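Local coordinates for protein predicted phosphatase, HAD family (Clostridium acetobutylicum, PDB 3MC1) that probably acts as a metal-dependent phosphatase of the haloacid dehalogenase (HAD) superfamily, with its natural substrate not established, at residues A[14-19]-A[83-88]; A[20-25]-A[75-80]; A[90-95]-A[123-128]. All coordinates share one frame; numbering follows the deposited sequence.

Overall arrangement
From the N terminus, the chain runs through strand 6-9 of the parallel sheet into 14-19, leaves for a stretch of helices without strands, and returns at 83-88, where contact 1 closes the loop. This is the insertion expected of a HAD cap, with contact 1 at its neck. Contact 2 is nested inside that loop and pairs the first helix of this probable cap, 19-31, with the last, 63-81. E84 joins the two contacts, bonding to Y76 and to the backbone of G21. Contact 3 follows in series, holding helix 91-101 against the turn before strand 131-135. It touches contact 1 where I91 meets T14 and L15, and where F123 meets N85 and V87.

Contact 1 (A[14-19]-A[83-88]); sequences TLTDSA and FENKVY
D17 lies across the ring of Y88, its CB over the face at 4.0 Å from the ring centroid. The two side chains cross at about a right angle, yet the D17 carboxylate and the phenol ring are nearly parallel, their planes 3° apart. CG of D17 stands anti to the backbone N (chi1 -178°), beside the carbonyl carbon. D17 and K86 lie side by side, pointing the same way. The ion pair is long, D17 OD2 to K86 NZ being 3.9 Å. On the ring's other contacts, Y88 CE2 comes within 3.2 Å of T16 O, approaching obliquely.

The backbones run antiparallel, with T16 and V87 forming a single non-hydrogen-bonded bridge. It is framed by D17 N to K86 O at 2.7 Å and by Y88 N to L15 O at 3.1 Å; a weak bond from K86 N to D17 O follows.

Farther along, N85 turns its OD1 to within 3.2 Å of S18 CB and accepts the N-H of K86 at 2.9 Å, while ND2 gives a bond to the backbone of M82. ND2 also donates to a water 3.0 Å away, which in turn bonds to T16 OG1. The amide therefore has its oxygen and nitrogen told apart by their partners. S18 OG turns away to D12, one of the sodium ligands, and T14 lies close to the same ion.

These two segments look like the paired linkers between core and cap in HAD enzymes with a helical insertion. The direct hydrogen bonds of the join are backbone ones; the amide, held by its own segment and M82, adds contacts to S18 and the water bridge to T16. With the one ion pair stretched, the charges probably add little to holding the linkers together beside the metal site.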
loop_
_atom_site.group_PDB
_atom_site.type_symbol
_atom_site.label_atom_id
_atom_site.label_comp_id
_atom_site.label_asym_id
_atom_site.label_seq_id
_atom_site.Cartn_x
_atom_site.Cartn_y
_atom_site.Cartn_z
ATOM N N THR A 14 1.775 -0.329 5.635
ATOM C CA THR A 14 3.158 -0.786 5.650
ATOM C C THR A 14 4.049 0.350 6.126
ATOM O O THR A 14 4.864 0.178 7.040
ATOM C CB THR A 14 3.616 -1.239 4.251
ATOM O OG1 THR A 14 2.870 -2.396 3.859
ATOM C CG2 THR A 14 5.096 -1.587 4.267
ATOM N N LEU A 15 3.896 1.518 5.507
ATOM C CA LEU A 15 4.689 2.672 5.901
ATOM C C LEU A 15 3.878 3.599 6.803
ATOM O O LEU A 15 4.403 4.170 7.765
ATOM C CB LEU A 15 5.168 3.435 4.663
ATOM C CG LEU A 15 6.130 2.703 3.721
ATOM C CD1 LEU A 15 6.417 3.568 2.502
ATOM C CD2 LEU A 15 7.424 2.370 4.469
ATOM N N THR A 16 2.588 3.724 6.510
ATOM C CA THR A 16 1.722 4.612 7.283
ATOM C C THR A 16 0.453 3.938 7.805
ATOM O O THR A 16 -0.131 3.092 7.137
ATOM C CB THR A 16 1.276 5.823 6.415
ATOM O OG1 THR A 16 0.602 5.342 5.243
ATOM C CG2 THR A 16 2.474 6.631 5.972
ATOM N N ASP A 17 0.052 4.317 9.016
ATOM C CA ASP A 17 -1.178 3.826 9.638
ATOM C C ASP A 17 -2.194 4.867 9.178
ATOM O O ASP A 17 -2.416 5.878 9.853
ATOM C CB ASP A 17 -1.058 3.859 11.164
ATOM C CG ASP A 17 -2.289 3.312 11.860
ATOM O OD1 ASP A 17 -3.285 2.984 11.170
ATOM O OD2 ASP A 17 -2.256 3.210 13.104
ATOM N N SER A 18 -2.795 4.624 8.021
ATOM C CA SER A 18 -3.740 5.565 7.423
ATOM C C SER A 18 -5.223 5.257 7.568
ATOM O O SER A 18 -6.056 5.912 6.941
ATOM C CB SER A 18 -3.413 5.699 5.937
ATOM O OG SER A 18 -3.064 4.435 5.390
ATOM N N ALA A 19 -5.550 4.271 8.393
ATOM C CA ALA A 19 -6.931 3.848 8.584
ATOM C C ALA A 19 -7.946 4.958 8.877
ATOM O O ALA A 19 -9.026 4.977 8.287
ATOM C CB ALA A 19 -6.989 2.798 9.678
ATOM N N PHE A 83 -4.454 13.462 5.519
ATOM C CA PHE A 83 -3.752 14.003 6.680
ATOM C C PHE A 83 -4.093 13.281 7.984
ATOM O O PHE A 83 -3.336 13.356 8.944
ATOM C CB PHE A 83 -4.047 15.507 6.814
ATOM C CG PHE A 83 -3.665 16.307 5.593
ATOM C CD1 PHE A 83 -2.342 16.363 5.166
ATOM C CD2 PHE A 83 -4.633 16.988 4.856
ATOM C CE1 PHE A 83 -1.985 17.084 4.022
ATOM C CE2 PHE A 83 -4.287 17.711 3.713
ATOM C CZ PHE A 83 -2.959 17.758 3.294
ATOM N N GLU A 84 -5.235 12.602 8.020
ATOM C CA GLU A 84 -5.650 11.834 9.197
ATOM C C GLU A 84 -4.890 10.537 8.970
ATOM O O GLU A 84 -5.445 9.485 8.645
ATOM C CB GLU A 84 -7.169 11.647 9.168
ATOM C CG GLU A 84 -7.892 12.996 9.091
ATOM C CD GLU A 84 -9.405 12.888 9.175
ATOM O OE1 GLU A 84 -10.006 12.192 8.332
ATOM O OE2 GLU A 84 -9.994 13.510 10.086
ATOM N N ASN A 85 -3.587 10.665 9.168
ATOM C CA ASN A 85 -2.614 9.629 8.885
ATOM C C ASN A 85 -1.484 9.700 9.917
ATOM O O ASN A 85 -1.352 10.691 10.639
ATOM C CB ASN A 85 -2.048 9.957 7.511
ATOM C CG ASN A 85 -1.656 8.755 6.720
ATOM O OD1 ASN A 85 -1.307 7.715 7.265
ATOM N ND2 ASN A 85 -1.687 8.902 5.398
ATOM N N LYS A 86 -0.663 8.655 9.960
ATOM C CA LYS A 86 0.477 8.584 10.876
ATOM C C LYS A 86 1.491 7.624 10.283
ATOM O O LYS A 86 1.121 6.687 9.585
ATOM C CB LYS A 86 0.055 8.040 12.249
ATOM C CG LYS A 86 -0.893 8.921 13.041
ATOM C CD LYS A 86 -1.381 8.227 14.323
ATOM C CE LYS A 86 -2.171 6.956 14.014
ATOM N NZ LYS A 86 -2.816 6.373 15.229
ATOM N N VAL A 87 2.770 7.859 10.553
ATOM C CA VAL A 87 3.822 6.965 10.075
ATOM C C VAL A 87 4.015 5.934 11.185
ATOM O O VAL A 87 4.022 6.298 12.362
ATOM C CB VAL A 87 5.145 7.728 9.847
ATOM C CG1 VAL A 87 6.267 6.753 9.521
ATOM C CG2 VAL A 87 4.973 8.717 8.709
ATOM N N TYR A 88 4.142 4.655 10.832
ATOM C CA TYR A 88 4.330 3.624 11.848
ATOM C C TYR A 88 5.653 3.863 12.563
ATOM O O TYR A 88 6.635 4.263 11.935
ATOM C CB TYR A 88 4.345 2.220 11.222
ATOM C CG TYR A 88 2.989 1.679 10.815
ATOM C CD1 TYR A 88 2.061 1.259 11.771
ATOM C CD2 TYR A 88 2.637 1.576 9.469
ATOM C CE1 TYR A 88 0.815 0.751 11.391
ATOM C CE2 TYR A 88 1.403 1.071 9.083
ATOM C CZ TYR A 88 0.496 0.665 10.041
ATOM O OH TYR A 88 -0.740 0.201 9.638
HETATM O O HOH W 1 -0.820 6.954 3.327
#

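Contact 2 (A[20-25]-A[75-80]); sequences EGITKS and DYFKAK
Two helices of what is probably the inserted cap, 19-31 and 63-81, pack here in a nearly antiparallel pair, the axes of 20-25 and 75-80 passing 9.0 Å apart at 153°. S25 fills the middle. Its OG reaches the edges of both aromatic rings, lying in the plane of each, 3.1 Å from Y76 CD2 and 3.6 Å from F77 CD1. That hydroxyl is spoken for within its own helix: it donates to G21 O at 2.8 Å, and S25 N bonds the same oxygen from the opposite face of the carbonyl plane. Tucked back this way, the polar group can sit among aromatic carbons.

K24 crosses Y76 obliquely, CB 3.8 Å from Y76 CE2 and CD alongside the phenol oxygen. The extended chain then carries NZ on to E20 OE2, a salt bridge of 3.0 Å using the anti lone pair. Y76 OH has its partner in E84. I22 CG1 meets F77 CE1 at 4.1 Å, the two side chains pointing the same way.

Beyond the pair, F77 stacks edge-to-face on F115 and touches I119, both on helix 113-122 of the core, while I22 leans on D12 in the loop after strand 6-9.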
loop_
_atom_site.group_PDB
_atom_site.type_symbol
_atom_site.label_atom_id
_atom_site.label_comp_id
_atom_site.label_asym_id
_atom_site.label_seq_id
_atom_site.Cartn_x
_atom_site.Cartn_y
_atom_site.Cartn_z
ATOM N N GLU A 20 -7.611 5.873 9.782
ATOM C CA GLU A 20 -8.544 6.940 10.134
ATOM C C GLU A 20 -9.040 7.721 8.923
ATOM O O GLU A 20 -10.245 7.805 8.684
ATOM C CB GLU A 20 -7.922 7.917 11.138
ATOM C CG GLU A 20 -8.693 9.237 11.220
ATOM C CD GLU A 20 -8.171 10.180 12.277
ATOM O OE1 GLU A 20 -6.941 10.214 12.494
ATOM O OE2 GLU A 20 -9.000 10.901 12.878
ATOM N N GLY A 21 -8.107 8.296 8.169
ATOM C CA GLY A 21 -8.480 9.069 6.994
ATOM C C GLY A 21 -9.170 8.268 5.901
ATOM O O GLY A 21 -10.103 8.756 5.262
ATOM N N ILE A 22 -8.707 7.042 5.666
ATOM C CA ILE A 22 -9.290 6.199 4.632
ATOM C C ILE A 22 -10.690 5.708 5.008
ATOM O O ILE A 22 -11.603 5.780 4.198
ATOM C CB ILE A 22 -8.370 4.986 4.323
ATOM C CG1 ILE A 22 -7.043 5.490 3.741
ATOM C CG2 ILE A 22 -9.040 4.033 3.335
ATOM C CD1 ILE A 22 -5.993 4.395 3.529
ATOM N N THR A 23 -10.865 5.218 6.228
ATOM C CA THR A 23 -12.183 4.728 6.625
ATOM C C THR A 23 -13.180 5.879 6.677
ATOM O O THR A 23 -14.362 5.697 6.373
ATOM C CB THR A 23 -12.149 3.990 7.987
ATOM O OG1 THR A 23 -11.600 4.844 8.994
ATOM C CG2 THR A 23 -11.319 2.710 7.880
ATOM N N LYS A 24 -12.704 7.068 7.042
ATOM C CA LYS A 24 -13.576 8.230 7.093
ATOM C C LYS A 24 -13.993 8.666 5.686
ATOM O O LYS A 24 -15.124 9.105 5.482
ATOM C CB LYS A 24 -12.896 9.379 7.847
ATOM C CG LYS A 24 -13.040 9.260 9.354
ATOM C CD LYS A 24 -12.361 10.395 10.111
ATOM C CE LYS A 24 -12.541 10.201 11.614
ATOM N NZ LYS A 24 -11.958 11.305 12.424
ATOM N N SER A 25 -13.091 8.528 4.714
ATOM C CA SER A 25 -13.403 8.894 3.334
ATOM C C SER A 25 -14.421 7.904 2.760
ATOM O O SER A 25 -15.312 8.280 1.999
ATOM C CB SER A 25 -12.131 8.903 2.468
ATOM O OG SER A 25 -11.199 9.857 2.950
ATOM N N ASP A 75 -13.289 13.570 -2.576
ATOM C CA ASP A 75 -13.680 14.916 -2.167
ATOM C C ASP A 75 -13.211 15.146 -0.744
ATOM O O ASP A 75 -12.770 16.243 -0.393
ATOM C CB ASP A 75 -15.204 15.104 -2.198
ATOM C CG ASP A 75 -15.798 14.881 -3.568
ATOM O OD1 ASP A 75 -15.155 15.251 -4.571
ATOM O OD2 ASP A 75 -16.928 14.353 -3.635
ATOM N N TYR A 76 -13.328 14.106 0.078
ATOM C CA TYR A 76 -12.923 14.182 1.471
ATOM C C TYR A 76 -11.449 13.810 1.693
ATOM O O TYR A 76 -10.755 14.438 2.493
ATOM C CB TYR A 76 -13.790 13.256 2.319
ATOM C CG TYR A 76 -13.426 13.277 3.785
ATOM C CD1 TYR A 76 -13.960 14.240 4.649
ATOM C CD2 TYR A 76 -12.509 12.361 4.306
ATOM C CE1 TYR A 76 -13.583 14.287 5.996
ATOM C CE2 TYR A 76 -12.128 12.400 5.638
ATOM C CZ TYR A 76 -12.666 13.362 6.481
ATOM O OH TYR A 76 -12.289 13.383 7.804
ATOM N N PHE A 77 -10.986 12.774 0.998
ATOM C CA PHE A 77 -9.603 12.323 1.162
ATOM C C PHE A 77 -8.549 13.327 0.726
ATOM O O PHE A 77 -7.574 13.561 1.436
ATOM C CB PHE A 77 -9.372 11.022 0.398
ATOM C CG PHE A 77 -8.021 10.420 0.650
ATOM C CD1 PHE A 77 -7.795 9.676 1.797
ATOM C CD2 PHE A 77 -6.965 10.636 -0.235
ATOM C CE1 PHE A 77 -6.532 9.149 2.069
ATOM C CE2 PHE A 77 -5.694 10.111 0.030
ATOM C CZ PHE A 77 -5.483 9.369 1.183
ATOM N N LYS A 78 -8.736 13.922 -0.443
ATOM C CA LYS A 78 -7.755 14.867 -0.952
ATOM C C LYS A 78 -7.513 16.055 -0.029
ATOM O O LYS A 78 -6.421 16.627 -0.023
ATOM C CB LYS A 78 -8.191 15.396 -2.316
ATOM C CG LYS A 78 -9.366 16.370 -2.229
ATOM C CD LYS A 78 -9.909 16.724 -3.598
ATOM C CE LYS A 78 -11.040 17.754 -3.496
ATOM N NZ LYS A 78 -11.623 18.064 -4.835
ATOM N N ALA A 79 -8.515 16.412 0.766
ATOM C CA ALA A 79 -8.408 17.587 1.625
ATOM C C ALA A 79 -8.298 17.335 3.115
ATOM O O ALA A 79 -7.794 18.186 3.848
ATOM C CB ALA A 79 -9.596 18.530 1.352
ATOM N N LYS A 80 -8.769 16.183 3.571
ATOM C CA LYS A 80 -8.724 15.884 4.992
ATOM C C LYS A 80 -8.212 14.491 5.278
ATOM O O LYS A 80 -7.323 14.314 6.104
ATOM C CB LYS A 80 -10.121 16.024 5.611
ATOM C CG LYS A 80 -10.669 17.429 5.631
ATOM C CD LYS A 80 -10.740 17.964 7.051
ATOM C CE LYS A 80 -11.612 17.082 7.942
ATOM N NZ LYS A 80 -11.654 17.618 9.331
#

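Contact 3 (A[90-95]-A[123-128]); sequences GIEALL and FKLAFY
E92 reaches from the first turn of helix 91-101 over L125 to the hydroxyl of Y128. Its CB starts the contact, 3.7 Å from L125 CD2. CG, anti to the backbone N (chi1 174°), comes next to the phenol and lies 3.3 Å from Y128 OH. Further out the chain stays extended, and CD touches both neighbours, L125 CD2 at 3.8 Å and the phenol oxygen slightly closer. OE1 still brushes the same leucine methyl. OE2 ends the path as the acceptor of the hydroxyl proton, Y128 OH to E92 OE2 being 2.8 Å. The bond uses the anti lone pair of OE2, and the oxygen lies at the ring edge, in its plane, although the carboxylate itself is turned 82° from the ring. A carboxylate this near the start of a helix may also feel the positive end of the helix dipole.

Both segments belong to the Rossmann-like core typical of HAD enzymes. Residues 123-128 lie between helix 113-122 and edge strand 131-135: K124 leaves the helix with positive phi in a Schellman motif, and a short 3-10 turn at 126-128 follows, presenting L125 and Y128 to helix 91-101.

One helical turn on from I91 and E92, L95 covers a face of the Y128 ring. Its CB stands 4.1 Å from the ring centroid, 20° off the normal, in a CH-pi contact offset toward the rim; the two side chains cross at about a right angle. L95 CD1 continues to Y128 CD2 at 3.9 Å and also to L125 CD1 at 4.3 Å. That last methyl also meets CG2 of the buried I91, which packs on V207 of helix 207-215.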
loop_
_atom_site.group_PDB
_atom_site.type_symbol
_atom_site.label_atom_id
_atom_site.label_comp_id
_atom_site.label_asym_id
_atom_site.label_seq_id
_atom_site.Cartn_x
_atom_site.Cartn_y
_atom_site.Cartn_z
ATOM N N GLY A 90 9.215 3.490 14.018
ATOM C CA GLY A 90 10.352 2.744 13.517
ATOM C C GLY A 90 10.559 2.796 12.019
ATOM O O GLY A 90 11.656 2.515 11.546
ATOM N N ILE A 91 9.530 3.179 11.265
ATOM C CA ILE A 91 9.654 3.221 9.811
ATOM C C ILE A 91 10.739 4.145 9.268
ATOM O O ILE A 91 11.540 3.725 8.442
ATOM C CB ILE A 91 8.306 3.576 9.122
ATOM C CG1 ILE A 91 7.378 2.354 9.129
ATOM C CG2 ILE A 91 8.563 4.042 7.686
ATOM C CD1 ILE A 91 7.922 1.149 8.374
ATOM N N GLU A 92 10.776 5.399 9.695
ATOM C CA GLU A 92 11.822 6.271 9.180
ATOM C C GLU A 92 13.209 5.726 9.537
ATOM O O GLU A 92 14.127 5.780 8.721
ATOM C CB GLU A 92 11.663 7.701 9.701
ATOM C CG GLU A 92 12.808 8.604 9.292
ATOM C CD GLU A 92 12.464 10.079 9.408
ATOM O OE1 GLU A 92 11.544 10.425 10.180
ATOM O OE2 GLU A 92 13.129 10.891 8.739
ATOM N N ALA A 93 13.353 5.203 10.752
ATOM C CA ALA A 93 14.627 4.623 11.184
ATOM C C ALA A 93 14.996 3.491 10.208
ATOM O O ALA A 93 16.141 3.375 9.765
ATOM C CB ALA A 93 14.491 4.081 12.586
ATOM N N LEU A 94 14.006 2.674 9.864
ATOM C CA LEU A 94 14.196 1.568 8.926
ATOM C C LEU A 94 14.695 2.069 7.572
ATOM O O LEU A 94 15.715 1.591 7.063
ATOM C CB LEU A 94 12.874 0.798 8.732
ATOM C CG LEU A 94 12.891 -0.283 7.633
ATOM C CD1 LEU A 94 13.888 -1.384 8.003
ATOM C CD2 LEU A 94 11.507 -0.867 7.451
ATOM N N LEU A 95 13.974 3.033 6.998
ATOM C CA LEU A 95 14.329 3.606 5.701
ATOM C C LEU A 95 15.737 4.177 5.693
ATOM O O LEU A 95 16.487 3.977 4.735
ATOM C CB LEU A 95 13.345 4.712 5.325
ATOM C CG LEU A 95 11.879 4.289 5.211
ATOM C CD1 LEU A 95 11.003 5.512 4.908
ATOM C CD2 LEU A 95 11.749 3.256 4.109
ATOM N N PHE A 123 4.973 13.826 5.224
ATOM C CA PHE A 123 5.600 13.162 6.356
ATOM C C PHE A 123 7.128 13.209 6.338
ATOM O O PHE A 123 7.779 12.648 7.218
ATOM C CB PHE A 123 5.085 11.722 6.458
ATOM C CG PHE A 123 3.681 11.629 7.007
ATOM C CD1 PHE A 123 3.403 12.047 8.308
ATOM C CD2 PHE A 123 2.632 11.164 6.219
ATOM C CE1 PHE A 123 2.104 12.008 8.818
ATOM C CE2 PHE A 123 1.323 11.121 6.722
ATOM C CZ PHE A 123 1.061 11.545 8.024
ATOM N N LYS A 124 7.682 13.889 5.337
ATOM C CA LYS A 124 9.130 14.067 5.202
ATOM C C LYS A 124 9.926 12.781 4.979
ATOM O O LYS A 124 11.069 12.658 5.428
ATOM C CB LYS A 124 9.652 14.798 6.438
ATOM C CG LYS A 124 8.885 16.091 6.723
ATOM C CD LYS A 124 9.253 16.682 8.058
ATOM C CE LYS A 124 8.390 17.901 8.383
ATOM N NZ LYS A 124 8.866 18.583 9.623
ATOM N N LEU A 125 9.332 11.830 4.269
ATOM C CA LEU A 125 9.996 10.557 3.990
ATOM C C LEU A 125 10.243 10.402 2.495
ATOM O O LEU A 125 10.883 9.447 2.066
ATOM C CB LEU A 125 9.117 9.384 4.460
ATOM C CG LEU A 125 8.636 9.313 5.915
ATOM C CD1 LEU A 125 7.747 8.091 6.083
ATOM C CD2 LEU A 125 9.821 9.242 6.874
ATOM N N ALA A 126 9.751 11.350 1.702
ATOM C CA ALA A 126 9.869 11.252 0.248
ATOM C C ALA A 126 11.260 11.022 -0.345
ATOM O O ALA A 126 11.417 10.243 -1.281
ATOM C CB ALA A 126 9.232 12.478 -0.403
ATOM N N PHE A 127 12.272 11.690 0.191
ATOM C CA PHE A 127 13.614 11.556 -0.356
ATOM C C PHE A 127 14.341 10.246 -0.081
ATOM O O PHE A 127 15.418 9.995 -0.637
ATOM C CB PHE A 127 14.442 12.757 0.088
ATOM C CG PHE A 127 14.065 14.021 -0.629
ATOM C CD1 PHE A 127 14.301 14.149 -1.993
ATOM C CD2 PHE A 127 13.444 15.064 0.048
ATOM C CE1 PHE A 127 13.923 15.302 -2.676
ATOM C CE2 PHE A 127 13.061 16.225 -0.624
ATOM C CZ PHE A 127 13.301 16.347 -1.986
ATOM N N TYR A 128 13.759 9.406 0.767
ATOM C CA TYR A 128 14.360 8.106 1.059
ATOM C C TYR A 128 14.113 7.191 -0.134
ATOM O O TYR A 128 14.767 6.155 -0.292
ATOM C CB TYR A 128 13.715 7.472 2.287
ATOM C CG TYR A 128 14.106 8.081 3.613
ATOM C CD1 TYR A 128 15.430 8.041 4.060
ATOM C CD2 TYR A 128 13.153 8.677 4.436
ATOM C CE1 TYR A 128 15.795 8.577 5.295
ATOM C CE2 TYR A 128 13.503 9.217 5.679
ATOM C CZ TYR A 128 14.826 9.162 6.100
ATOM O OH TYR A 128 15.170 9.681 7.320
#